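Glucose-resistance amylase regulator (Weissella paramesenteroides ATCC 33313, PDB 4RK6) probably regulates transcription as a LacI-family DNA-binding repressor whose core, folded like a periplasmic binding protein, binds glucose. Local coordinates at residues A69-S74 with R249-L254; S116-L121 with I150-D155; F164-G167 with E173-Y176; T177-T180 with D184-Q187; Q229-R234 with I275-V280. All coordinates share one frame; numbering follows the deposited sequence.

Contact 1 stands apart from the rest, its centre about 30 to 40 Å from theirs. It lies in one lobe of a two-lobed core, and contacts 2 to 5 lie in the other; glucose is bound between the lobes. Along the chain, contacts 2, 3 and 4 close one after another between the two segments of contact 1, whereas contact 5 alternates with it, as expected where the chain crosses between lobes more than once. Contacts 3 and 4 share helix 172-182 and meet through Tyr166 and Thr177. Contacts 2 and 5 touch where Tyr120 and Leu121 pack on Gln276 and Val280. Helix 229-232 of contact 5 also reaches the second subunit.

Contact 1: A69-S74 with R249-L254; sequences AVFMLS and RIAMQL
Strand 69-72 passes one face of helix 244-257, and the backbones come nearest at Phe71 and Ala251, whose CA atoms are 7.8 Å apart. That gap is bridged by the ring of Phe71, whose CG stands anti to its own carbonyl carbon (chi1 -64°), carrying the ring from the strand toward the helix. One side of the ring meets Ala251: CE1 of Phe71 is 3.5 Å from the backbone O of Ala251 and 3.9 Å from its CB, the carbonyl approaching obliquely. The far end of the ring meets Met252, present here as selenomethionine. Its SE atom is 3.8 Å from Phe71 CZ and equally near CE2, which makes a Met-aromatic contact. The selenium sits 4.8 Å from the centroid of the Phe71 ring and 71° off the ring normal, an oblique approach. A bend at chi2 of Met252 (58°) helps bring the selenium there, and the two side chains cross at about a right angle. In the alternating strand-and-helix architecture of periplasmic binding protein-like folds, this is a helix packed against the central sheet, with the strand inside the sheet: backbone hydrogen bonds join Phe71 to Gly14 and Val16 of strand 12-18, and Val70 to Ser91 and Ile93 of strand 91-95. Val13, Ile93 and Leu95 also pack on the phenyl ring, and Leu95 touches Ala251 as well. Beyond the ring, Met252 packs on Thr35 and Ser39 of helix 24-39, to which Arg249 is tied by a salt bridge with Glu34.

Contact 2: S116-L121 with I150-D155; sequences SIVDYL and IKSMTD
No ring or other flat side chain takes part where Val118 meets Ser152 and Met153: the meeting is made by a valine, a serine and a selenomethionine. Helices 110-123 and 144-155 approach closely, with the CA atoms of Val118 and Ser152 6.7 Å apart. Val118 lays its whole isopropyl group over the hydroxyl of Ser152, whose OG is 3.2 Å from Val118 CB and 3.3 Å from CG1. CG1, anti to the backbone N (chi1 167°), also reaches the selenium of Met153, with 4.0 Å between CG1 and SE. The bend at chi2 of Met153 (-78°) helps set SE beside the valine. Although pressed against hydrocarbon, Ser152 OG is hydrogen-bonded to Asn115 OD1, one turn before Val118. The two helices thus pack side by side in their lobe, and Val118 also rests on Ile194 of strand 192-195, placing the pair against the sheet. On the solvent side of helix 144-155, Lys151 NZ makes a salt bridge of 3.0 Å with Asp155 OD2. His156 joins the helices again, bonding through ND1 to the backbone O of Ser152 and through NE2 to Asp119 OD1. With an acceptor at each nitrogen its imidazole is probably doubly protonated and positively charged, which would strengthen the bond to Asp119.

Contact 3: F164-G167 with E173-Y176; sequences FLYG and ETGY
The CA of Gly167, the first residue after strand 163-166, lies 5.9 Å from the CA of Thr174 in helix 172-182, so the edge strand and the helix that follows it come close across the two ends of their connecting loop. The backbone of Gly167 has a positive phi (117°), an angle suited to glycine, and with no CB in between, its CA meets Thr174 CG2 at 3.8 Å. The threonine methyl sits beside both Gly167 and the ring of Tyr166. That ring is swung toward the helix, with its CG anti to the backbone N (chi1 -177°). Tyr166 CE1 lies 3.6 Å from the backbone O of Thr174, approached obliquely, and 4.1 Å from Thr174 CG2. The other branch of Thr174, OG1, turns to the loop, and its backbone N bonds to Ser171 OG. This is a beta-alpha unit whose loop carries His170, one of the residues lining the glucose pocket. No hydrogen bond joins the two segments: ring carbon meets carbonyl oxygen, and the threonine methyl meets ring and glycine CA, while the polar ends are satisfied nearby, Tyr166 OH by Thr177 OG1 one turn on along the helix and Thr174 OG1 by Asp169 OD1.

Contact 4: T177-T180 with D184-Q187; sequences TSVT and DINQ
Apolar contact joins Ile185 to Val179 and Thr180 of helix 172-182. The ethyl branch of Ile185 is placed anti to its backbone N (chi1 -163°) and points the same way as the Thr180 side chain, the two lying side by side with Ile185 CD1 4.0 Å from Thr180 CG2. CD1 also approaches Val179 CG2, more loosely, at 4.3 Å. Tighter is the meeting of side chain and backbone: Ile185 CB lies only 3.0 Å from the carbonyl O of Val179.

The polar link is indirect. The backbone N of Ile185 is near Val179 O but at too poor an angle to bond to it, and instead gives its hydrogen to a water at 3.0 Å. That water probably donates in turn to the backbone O of Thr180, 2.7 Å away.

Within 184-187 the backbone folds into a type I beta turn, closed by Gln187 N to Asp184 O at 3.0 Å. Asp184 reinforces it with an Asx turn: its OD1 accepts from Asn186 N at 3.0 Å, from above the carboxylate plane.

On the helix side, where a wider pi-type turn occurs at 178-180, Thr180 OG1 bonds back to Tyr176 O. Val179 packs on Leu204 and Ala207 of helix 198-210, and His211, just after that helix, touches both Thr180 and Ile185; the 184-187 turn itself leads on to strand 192-195.

Contact 5: Q229-R234 with I275-V280; sequences QTEIAR and IQRDSV
Short helix 229-232 belongs to the subunit interface, and here Arg277, from the loop after strand 267-275, reaches Thr230 and Glu231 of it. The nearest CA atoms, those of Glu231 and Arg277, are 8.8 Å apart, a gap spanned by an arginine chain extended from CG to NE. Its NH1 donates to Thr230 OG1 over 2.8 Å in a rather bent bond (132° at the hydrogen), with the hydroxyl oxygen 27° out of the guanidinium plane. NH1 also bonds to the backbone O of Leu237, while Thr230 OG1 is tied to Leu227 O, so both ends of the link have a second partner.

The guanidinium is sandwiched between aliphatic groups: Ile275 CG2 lies 3.7 Å above one face and Glu231 CG 3.8 Å above the other, each offset toward the rim. The carboxylate of Glu231 makes no direct salt bridge. Its OE2 is 4.3 Å from Arg277 NH2, well out of the guanidinium plane, and a water joins them instead, lying in that plane, 2.9 Å from NH2 and 2.7 Å from OE2. The opposite charges probably still attract.

Past the helix, Arg234 NH1 grips two backbone oxygens, Glu231 O and Ala233 O, both near its guanidinium plane. Its NE forms a salt bridge with Asp210 of the second subunit, and Ile232 O bonds to Asn206 there. In this protein the Arg277 link thus ties the chain's last loop to an interface helix, and the arrangement is that of a LacI-family dimer, in which a helix of the C-terminal lobe contributes to the subunit interface.

Contact 1: A69-S74 with R249-L254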
# COMPACT_ATOMS: atom_id res chain seq x y z
N ALA A 69 0.19 24.45 8.98
CA ALA A 69 0.70 24.15 7.65
C ALA A 69 -0.09 23.04 7.07
O ALA A 69 -0.62 22.20 7.80
CB ALA A 69 2.17 23.76 7.69
N VAL A 70 -0.16 23.00 5.74
CA VAL A 70 -0.83 21.94 5.01
C VAL A 70 0.11 21.49 3.95
O VAL A 70 0.59 22.30 3.17
CB VAL A 70 -2.15 22.42 4.37
CG1 VAL A 70 -2.75 21.32 3.50
CG2 VAL A 70 -3.12 22.87 5.45
N PHE A 71 0.37 20.20 3.92
CA PHE A 71 1.22 19.58 2.95
C PHE A 71 0.36 18.93 1.90
O PHE A 71 -0.50 18.12 2.24
CB PHE A 71 2.14 18.58 3.63
CG PHE A 71 3.08 19.25 4.60
CD1 PHE A 71 4.14 20.00 4.12
CD2 PHE A 71 2.83 19.23 5.95
CE1 PHE A 71 4.98 20.68 4.99
CE2 PHE A 71 3.67 19.90 6.83
CZ PHE A 71 4.74 20.63 6.34
N MSE A 72 0.60 19.28 0.64
CA MSE A 72 -0.18 18.76 -0.48
C MSE A 72 0.62 17.74 -1.26
O MSE A 72 1.72 18.03 -1.69
CB MSE A 72 -0.50 19.92 -1.42
CG MSE A 72 -1.13 21.07 -0.65
SE MSE A 72 -3.00 20.62 -0.22
CE MSE A 72 -3.55 22.40 0.41
N LEU A 73 0.07 16.54 -1.46
CA LEU A 73 0.76 15.49 -2.23
C LEU A 73 0.23 15.35 -3.66
O LEU A 73 0.95 14.89 -4.53
CB LEU A 73 0.61 14.14 -1.54
CG LEU A 73 0.89 14.00 -0.05
CD1 LEU A 73 1.27 12.56 0.25
CD2 LEU A 73 1.97 14.95 0.43
N SER A 74 -1.03 15.73 -3.87
CA SER A 74 -1.70 15.57 -5.17
C SER A 74 -1.19 16.59 -6.18
O SER A 74 -0.52 17.57 -5.81
CB SER A 74 -3.22 15.71 -5.02
OG SER A 74 -3.75 14.94 -3.96
N ARG A 249 10.54 14.75 5.30
CA ARG A 249 11.31 15.44 6.34
C ARG A 249 11.67 16.88 5.96
O ARG A 249 11.54 17.81 6.77
CB ARG A 249 12.61 14.68 6.65
CG ARG A 249 12.42 13.37 7.38
CD ARG A 249 13.76 12.84 7.90
NE ARG A 249 14.62 12.36 6.83
CZ ARG A 249 14.59 11.12 6.31
NH1 ARG A 249 13.75 10.20 6.77
NH2 ARG A 249 15.42 10.81 5.33
N ILE A 250 12.10 17.07 4.72
CA ILE A 250 12.55 18.37 4.23
C ILE A 250 11.38 19.34 4.09
O ILE A 250 11.49 20.53 4.44
CB ILE A 250 13.37 18.21 2.94
CG1 ILE A 250 14.67 17.44 3.24
CG2 ILE A 250 13.70 19.54 2.29
CD1 ILE A 250 15.64 18.12 4.19
N ALA A 251 10.23 18.85 3.63
CA ALA A 251 9.03 19.71 3.60
C ALA A 251 8.67 20.23 5.01
O ALA A 251 8.40 21.42 5.21
CB ALA A 251 7.85 18.97 3.00
N MSE A 252 8.71 19.36 6.01
CA MSE A 252 8.40 19.78 7.37
C MSE A 252 9.49 20.72 7.86
O MSE A 252 9.20 21.73 8.51
CB MSE A 252 8.21 18.56 8.28
CG MSE A 252 7.76 18.94 9.69
SE MSE A 252 6.09 19.93 9.78
CE MSE A 252 6.18 20.52 11.67
N GLN A 253 10.73 20.42 7.54
CA GLN A 253 11.84 21.30 7.98
C GLN A 253 11.75 22.70 7.37
O GLN A 253 12.07 23.70 8.02
CB GLN A 253 13.20 20.70 7.64
CG GLN A 253 14.31 21.31 8.49
CD GLN A 253 14.09 21.03 9.96
OE1 GLN A 253 13.80 19.89 10.35
NE2 GLN A 253 14.23 22.06 10.79
N LEU A 254 11.34 22.76 6.11
CA LEU A 254 11.12 24.04 5.45
C LEU A 254 10.10 24.86 6.23
O LEU A 254 10.32 26.06 6.49
CB LEU A 254 10.67 23.80 4.01
CG LEU A 254 10.61 25.00 3.08
CD1 LEU A 254 12.00 25.57 2.90
CD2 LEU A 254 10.04 24.55 1.74

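Contact 2: S116-L121 with I150-D155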
# COMPACT_ATOMS: atom_id res chain seq x y z
N SER A 116 18.03 10.39 -16.68
CA SER A 116 18.91 9.32 -16.21
C SER A 116 18.46 7.97 -16.77
O SER A 116 19.26 7.14 -17.10
CB SER A 116 19.00 9.28 -14.68
OG SER A 116 17.84 8.72 -14.08
N ILE A 117 17.16 7.76 -16.88
CA ILE A 117 16.67 6.46 -17.34
C ILE A 117 16.91 6.31 -18.84
O ILE A 117 17.36 5.29 -19.29
CB ILE A 117 15.16 6.28 -17.05
CG1 ILE A 117 14.90 6.32 -15.54
CG2 ILE A 117 14.66 4.99 -17.68
CD1 ILE A 117 13.43 6.44 -15.18
N VAL A 118 16.61 7.36 -19.60
CA VAL A 118 16.79 7.34 -21.03
C VAL A 118 18.28 7.17 -21.35
O VAL A 118 18.65 6.38 -22.20
CB VAL A 118 16.23 8.62 -21.66
CG1 VAL A 118 16.68 8.77 -23.11
CG2 VAL A 118 14.72 8.64 -21.58
N ASP A 119 19.13 7.90 -20.63
CA ASP A 119 20.57 7.77 -20.84
C ASP A 119 21.08 6.34 -20.64
O ASP A 119 21.86 5.80 -21.43
CB ASP A 119 21.32 8.73 -19.92
CG ASP A 119 22.67 9.10 -20.47
OD1 ASP A 119 22.73 9.67 -21.58
OD2 ASP A 119 23.66 8.81 -19.80
N TYR A 120 20.62 5.72 -19.56
CA TYR A 120 20.96 4.34 -19.25
C TYR A 120 20.45 3.38 -20.31
O TYR A 120 21.19 2.52 -20.79
CB TYR A 120 20.40 3.96 -17.87
CG TYR A 120 20.58 2.53 -17.53
CD1 TYR A 120 21.85 1.98 -17.43
CD2 TYR A 120 19.50 1.70 -17.32
CE1 TYR A 120 22.04 0.64 -17.12
CE2 TYR A 120 19.67 0.37 -17.02
CZ TYR A 120 20.92 -0.17 -16.92
OH TYR A 120 21.03 -1.50 -16.61
N LEU A 121 19.19 3.51 -20.70
CA LEU A 121 18.63 2.58 -21.68
C LEU A 121 19.35 2.69 -23.03
O LEU A 121 19.61 1.68 -23.67
CB LEU A 121 17.13 2.80 -21.86
CG LEU A 121 16.28 2.28 -20.69
CD1 LEU A 121 14.81 2.64 -20.88
CD2 LEU A 121 16.43 0.79 -20.49
N ILE A 150 9.88 12.77 -23.99
CA ILE A 150 10.05 13.24 -25.35
C ILE A 150 11.29 14.15 -25.49
O ILE A 150 12.10 13.96 -26.41
CB ILE A 150 8.76 13.87 -25.91
CG1 ILE A 150 7.72 12.76 -26.07
CG2 ILE A 150 9.04 14.51 -27.27
CD1 ILE A 150 6.30 13.24 -26.13
N LYS A 151 11.46 15.07 -24.56
CA LYS A 151 12.62 15.99 -24.56
C LYS A 151 13.92 15.20 -24.47
O LYS A 151 14.85 15.43 -25.23
CB LYS A 151 12.52 16.96 -23.40
CG LYS A 151 13.70 17.94 -23.29
CD LYS A 151 13.57 18.88 -22.10
CE LYS A 151 14.55 20.04 -22.16
NZ LYS A 151 15.93 19.66 -22.57
N SER A 152 13.97 14.24 -23.55
CA SER A 152 15.19 13.46 -23.36
C SER A 152 15.53 12.62 -24.60
O SER A 152 16.68 12.55 -25.02
CB SER A 152 15.08 12.57 -22.11
OG SER A 152 16.29 11.85 -21.94
N MSE A 153 14.52 11.99 -25.19
CA MSE A 153 14.73 11.15 -26.35
C MSE A 153 15.24 12.00 -27.49
O MSE A 153 16.19 11.63 -28.17
CB MSE A 153 13.46 10.42 -26.76
CG MSE A 153 13.00 9.36 -25.74
SE MSE A 153 14.08 7.74 -25.90
CE MSE A 153 13.24 6.95 -27.49
N THR A 154 14.61 13.16 -27.69
CA THR A 154 15.04 14.04 -28.78
C THR A 154 16.40 14.70 -28.48
O THR A 154 17.20 14.86 -29.40
CB THR A 154 13.95 15.07 -29.15
OG1 THR A 154 13.61 15.86 -28.02
CG2 THR A 154 12.70 14.38 -29.63
N ASP A 155 16.70 15.02 -27.21
CA ASP A 155 18.05 15.50 -26.80
C ASP A 155 19.16 14.49 -27.15
O ASP A 155 20.30 14.87 -27.39
CB ASP A 155 18.14 15.75 -25.29
CG ASP A 155 17.43 17.03 -24.82
OD1 ASP A 155 17.09 17.91 -25.61
OD2 ASP A 155 17.23 17.14 -23.60

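Contact 3: F164-G167 with E173-Y176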
# COMPACT_ATOMS: atom_id res chain seq x y z
N PHE A 164 7.41 5.89 -28.11
CA PHE A 164 6.08 5.27 -27.96
C PHE A 164 5.47 5.62 -26.61
O PHE A 164 6.18 5.76 -25.64
CB PHE A 164 6.19 3.75 -28.11
CG PHE A 164 6.76 3.32 -29.43
CD1 PHE A 164 8.14 3.34 -29.63
CD2 PHE A 164 5.93 2.93 -30.46
CE1 PHE A 164 8.68 2.95 -30.86
CE2 PHE A 164 6.46 2.55 -31.68
CZ PHE A 164 7.83 2.57 -31.88
N LEU A 165 4.16 5.79 -26.58
CA LEU A 165 3.44 6.20 -25.38
C LEU A 165 2.24 5.30 -25.15
O LEU A 165 1.57 4.91 -26.10
CB LEU A 165 2.91 7.62 -25.53
CG LEU A 165 3.93 8.71 -25.80
CD1 LEU A 165 3.25 10.02 -26.16
CD2 LEU A 165 4.85 8.90 -24.60
N TYR A 166 1.94 4.99 -23.89
CA TYR A 166 0.66 4.36 -23.57
C TYR A 166 0.22 4.63 -22.17
O TYR A 166 1.00 4.44 -21.24
CB TYR A 166 0.72 2.84 -23.73
CG TYR A 166 -0.60 2.15 -23.48
CD1 TYR A 166 -0.99 1.80 -22.19
CD2 TYR A 166 -1.50 1.91 -24.53
CE1 TYR A 166 -2.21 1.20 -21.94
CE2 TYR A 166 -2.73 1.29 -24.29
CZ TYR A 166 -3.07 0.95 -22.99
OH TYR A 166 -4.25 0.35 -22.69
N GLY A 167 -1.04 5.02 -22.02
CA GLY A 167 -1.71 4.94 -20.72
C GLY A 167 -2.17 6.25 -20.12
O GLY A 167 -1.63 7.32 -20.42
N GLU A 173 -3.08 -2.37 -14.13
CA GLU A 173 -3.88 -2.65 -15.31
C GLU A 173 -3.34 -1.90 -16.54
O GLU A 173 -3.30 -2.46 -17.63
CB GLU A 173 -5.33 -2.25 -15.05
CG GLU A 173 -6.07 -3.21 -14.11
CD GLU A 173 -5.79 -3.03 -12.60
OE1 GLU A 173 -5.16 -2.01 -12.17
OE2 GLU A 173 -6.21 -3.93 -11.83
N THR A 174 -2.90 -0.67 -16.35
CA THR A 174 -2.32 0.09 -17.45
C THR A 174 -1.05 -0.57 -17.96
O THR A 174 -0.82 -0.68 -19.17
CB THR A 174 -2.10 1.55 -17.06
OG1 THR A 174 -3.38 2.21 -16.91
CG2 THR A 174 -1.23 2.30 -18.08
N GLY A 175 -0.19 -1.03 -17.06
CA GLY A 175 0.96 -1.77 -17.53
C GLY A 175 0.60 -3.05 -18.28
O GLY A 175 1.20 -3.37 -19.31
N TYR A 176 -0.35 -3.79 -17.73
CA TYR A 176 -0.75 -5.07 -18.31
C TYR A 176 -1.36 -4.86 -19.70
O TYR A 176 -1.02 -5.57 -20.67
CB TYR A 176 -1.76 -5.77 -17.40
CG TYR A 176 -1.89 -7.24 -17.73
CD1 TYR A 176 -2.71 -7.67 -18.76
CD2 TYR A 176 -1.18 -8.20 -17.01
CE1 TYR A 176 -2.82 -9.02 -19.07
CE2 TYR A 176 -1.27 -9.55 -17.31
CZ TYR A 176 -2.10 -9.96 -18.35
OH TYR A 176 -2.19 -11.30 -18.67

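Contact 4: T177-T180 with D184-Q187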
# COMPACT_ATOMS: atom_id res chain seq x y z
N THR A 177 -2.26 -3.89 -19.79
CA THR A 177 -2.98 -3.65 -21.05
C THR A 177 -2.12 -3.02 -22.12
O THR A 177 -2.40 -3.19 -23.32
CB THR A 177 -4.28 -2.82 -20.85
OG1 THR A 177 -4.00 -1.50 -20.36
CG2 THR A 177 -5.24 -3.52 -19.92
N SER A 178 -1.08 -2.29 -21.73
CA SER A 178 -0.26 -1.58 -22.71
C SER A 178 0.25 -2.53 -23.79
O SER A 178 0.20 -2.22 -24.98
CB SER A 178 0.92 -0.87 -22.04
OG SER A 178 1.84 -1.78 -21.47
N VAL A 179 0.78 -3.67 -23.38
CA VAL A 179 1.44 -4.58 -24.33
C VAL A 179 0.55 -5.72 -24.81
O VAL A 179 1.00 -6.56 -25.56
CB VAL A 179 2.74 -5.18 -23.73
CG1 VAL A 179 3.78 -4.09 -23.60
CG2 VAL A 179 2.47 -5.84 -22.38
N THR A 180 -0.70 -5.73 -24.38
CA THR A 180 -1.67 -6.73 -24.83
C THR A 180 -2.72 -6.09 -25.74
O THR A 180 -2.92 -6.54 -26.86
CB THR A 180 -2.33 -7.44 -23.64
OG1 THR A 180 -2.84 -6.47 -22.72
CG2 THR A 180 -1.32 -8.30 -22.91
N ASP A 184 0.84 -4.89 -30.13
CA ASP A 184 0.85 -6.30 -30.49
C ASP A 184 1.96 -6.98 -29.71
O ASP A 184 3.15 -6.73 -29.96
CB ASP A 184 1.09 -6.42 -32.00
CG ASP A 184 1.23 -7.84 -32.49
OD1 ASP A 184 1.07 -8.81 -31.71
OD2 ASP A 184 1.52 -7.98 -33.69
N ILE A 185 1.59 -7.83 -28.75
CA ILE A 185 2.56 -8.45 -27.84
C ILE A 185 3.55 -9.31 -28.56
O ILE A 185 4.64 -9.53 -28.05
CB ILE A 185 1.88 -9.24 -26.69
CG1 ILE A 185 2.87 -9.50 -25.55
CG2 ILE A 185 1.28 -10.56 -27.17
CD1 ILE A 185 2.19 -9.74 -24.23
N ASN A 186 3.19 -9.80 -29.76
CA ASN A 186 4.04 -10.65 -30.54
C ASN A 186 5.04 -9.91 -31.39
O ASN A 186 5.99 -10.52 -31.88
CB ASN A 186 3.21 -11.49 -31.52
CG ASN A 186 2.07 -12.20 -30.86
OD1 ASN A 186 2.27 -13.05 -29.99
ND2 ASN A 186 0.84 -11.87 -31.28
N GLN A 187 4.82 -8.62 -31.59
CA GLN A 187 5.69 -7.78 -32.41
C GLN A 187 5.78 -6.40 -31.80
O GLN A 187 5.45 -5.41 -32.42
CB GLN A 187 5.13 -7.67 -33.83
CG GLN A 187 5.16 -8.97 -34.61
CD GLN A 187 4.62 -8.81 -36.02
OE1 GLN A 187 3.99 -9.71 -36.56
NE2 GLN A 187 4.86 -7.65 -36.61
O HOH W 1 -1.27 -8.25 -28.10

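Contact 5: Q229-R234 with I275-V280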
# COMPACT_ATOMS: atom_id res chain seq x y z
N GLN A 229 7.35 -3.15 -4.35
CA GLN A 229 7.00 -3.98 -5.52
C GLN A 229 8.20 -4.29 -6.43
O GLN A 229 8.27 -5.38 -7.03
CB GLN A 229 5.86 -3.35 -6.32
CG GLN A 229 5.05 -4.34 -7.11
CD GLN A 229 4.21 -5.25 -6.21
OE1 GLN A 229 3.69 -4.83 -5.17
NE2 GLN A 229 4.05 -6.49 -6.61
N THR A 230 9.16 -3.37 -6.52
CA THR A 230 10.34 -3.60 -7.36
C THR A 230 11.25 -4.71 -6.85
O THR A 230 11.96 -5.33 -7.62
CB THR A 230 11.18 -2.32 -7.57
OG1 THR A 230 11.79 -1.91 -6.33
CG2 THR A 230 10.33 -1.22 -8.14
N GLU A 231 11.19 -4.97 -5.54
CA GLU A 231 11.96 -6.03 -4.88
C GLU A 231 11.24 -7.38 -4.87
O GLU A 231 11.90 -8.43 -4.78
CB GLU A 231 12.23 -5.62 -3.42
CG GLU A 231 12.92 -4.27 -3.23
CD GLU A 231 12.68 -3.67 -1.84
OE1 GLU A 231 12.24 -4.38 -0.91
OE2 GLU A 231 12.93 -2.45 -1.68
N ILE A 232 9.92 -7.37 -4.92
CA ILE A 232 9.15 -8.63 -4.88
C ILE A 232 8.79 -9.12 -6.28
O ILE A 232 8.45 -10.28 -6.46
CB ILE A 232 7.92 -8.58 -3.94
CG1 ILE A 232 6.80 -7.74 -4.48
CG2 ILE A 232 8.30 -8.08 -2.55
CD1 ILE A 232 5.62 -7.61 -3.52
N ALA A 233 8.90 -8.24 -7.28
CA ALA A 233 8.75 -8.64 -8.68
C ALA A 233 9.81 -9.65 -9.04
O ALA A 233 10.91 -9.66 -8.45
CB ALA A 233 8.88 -7.43 -9.59
N ARG A 234 9.50 -10.49 -10.02
CA ARG A 234 10.46 -11.42 -10.58
C ARG A 234 10.33 -11.39 -12.09
O ARG A 234 9.31 -11.82 -12.62
CB ARG A 234 10.26 -12.84 -10.04
CG ARG A 234 10.60 -13.00 -8.56
CD ARG A 234 12.10 -12.99 -8.31
NE ARG A 234 12.47 -13.18 -6.90
CZ ARG A 234 12.42 -12.25 -5.94
NH1 ARG A 234 11.95 -11.02 -6.16
NH2 ARG A 234 12.81 -12.58 -4.71
N ILE A 275 18.72 2.30 -9.45
CA ILE A 275 19.13 1.04 -8.92
C ILE A 275 18.97 -0.04 -9.95
O ILE A 275 17.85 -0.36 -10.40
CB ILE A 275 18.32 0.67 -7.67
CG1 ILE A 275 18.46 1.77 -6.62
CG2 ILE A 275 18.78 -0.67 -7.13
CD1 ILE A 275 17.66 1.52 -5.37
N GLN A 276 20.09 -0.62 -10.33
CA GLN A 276 20.12 -1.63 -11.37
C GLN A 276 19.86 -2.97 -10.74
O GLN A 276 20.56 -3.35 -9.81
CB GLN A 276 21.49 -1.58 -12.03
CG GLN A 276 21.73 -2.54 -13.13
CD GLN A 276 23.20 -2.67 -13.32
OE1 GLN A 276 23.88 -1.67 -13.57
NE2 GLN A 276 23.72 -3.87 -13.11
N ARG A 277 18.82 -3.64 -11.24
CA ARG A 277 18.47 -4.98 -10.77
C ARG A 277 18.45 -5.92 -11.98
O ARG A 277 19.45 -6.03 -12.65
CB ARG A 277 17.16 -4.96 -9.98
CG ARG A 277 17.23 -4.02 -8.78
CD ARG A 277 16.28 -4.47 -7.69
NE ARG A 277 16.37 -3.66 -6.48
CZ ARG A 277 15.48 -2.76 -6.12
NH1 ARG A 277 14.44 -2.48 -6.89
NH2 ARG A 277 15.63 -2.13 -4.96
N ASP A 278 17.34 -6.59 -12.27
CA ASP A 278 17.34 -7.73 -13.20
C ASP A 278 16.42 -7.59 -14.42
O ASP A 278 16.23 -8.54 -15.17
CB ASP A 278 16.98 -9.01 -12.43
CG ASP A 278 18.01 -9.34 -11.37
OD1 ASP A 278 19.22 -9.18 -11.64
OD2 ASP A 278 17.63 -9.75 -10.27
N SER A 279 15.92 -6.39 -14.67
CA SER A 279 14.90 -6.21 -15.70
C SER A 279 15.35 -5.48 -16.95
O SER A 279 14.51 -5.07 -17.75
CB SER A 279 13.66 -5.52 -15.11
OG SER A 279 13.94 -4.19 -14.70
N VAL A 280 16.67 -5.31 -17.14
CA VAL A 280 17.19 -4.67 -18.35
C VAL A 280 18.26 -5.51 -19.03
O VAL A 280 19.19 -5.98 -18.40
CB VAL A 280 17.77 -3.26 -18.04
CG1 VAL A 280 18.29 -2.62 -19.31
CG2 VAL A 280 16.69 -2.38 -17.40
O HOH W 2 13.64 -0.60 -3.46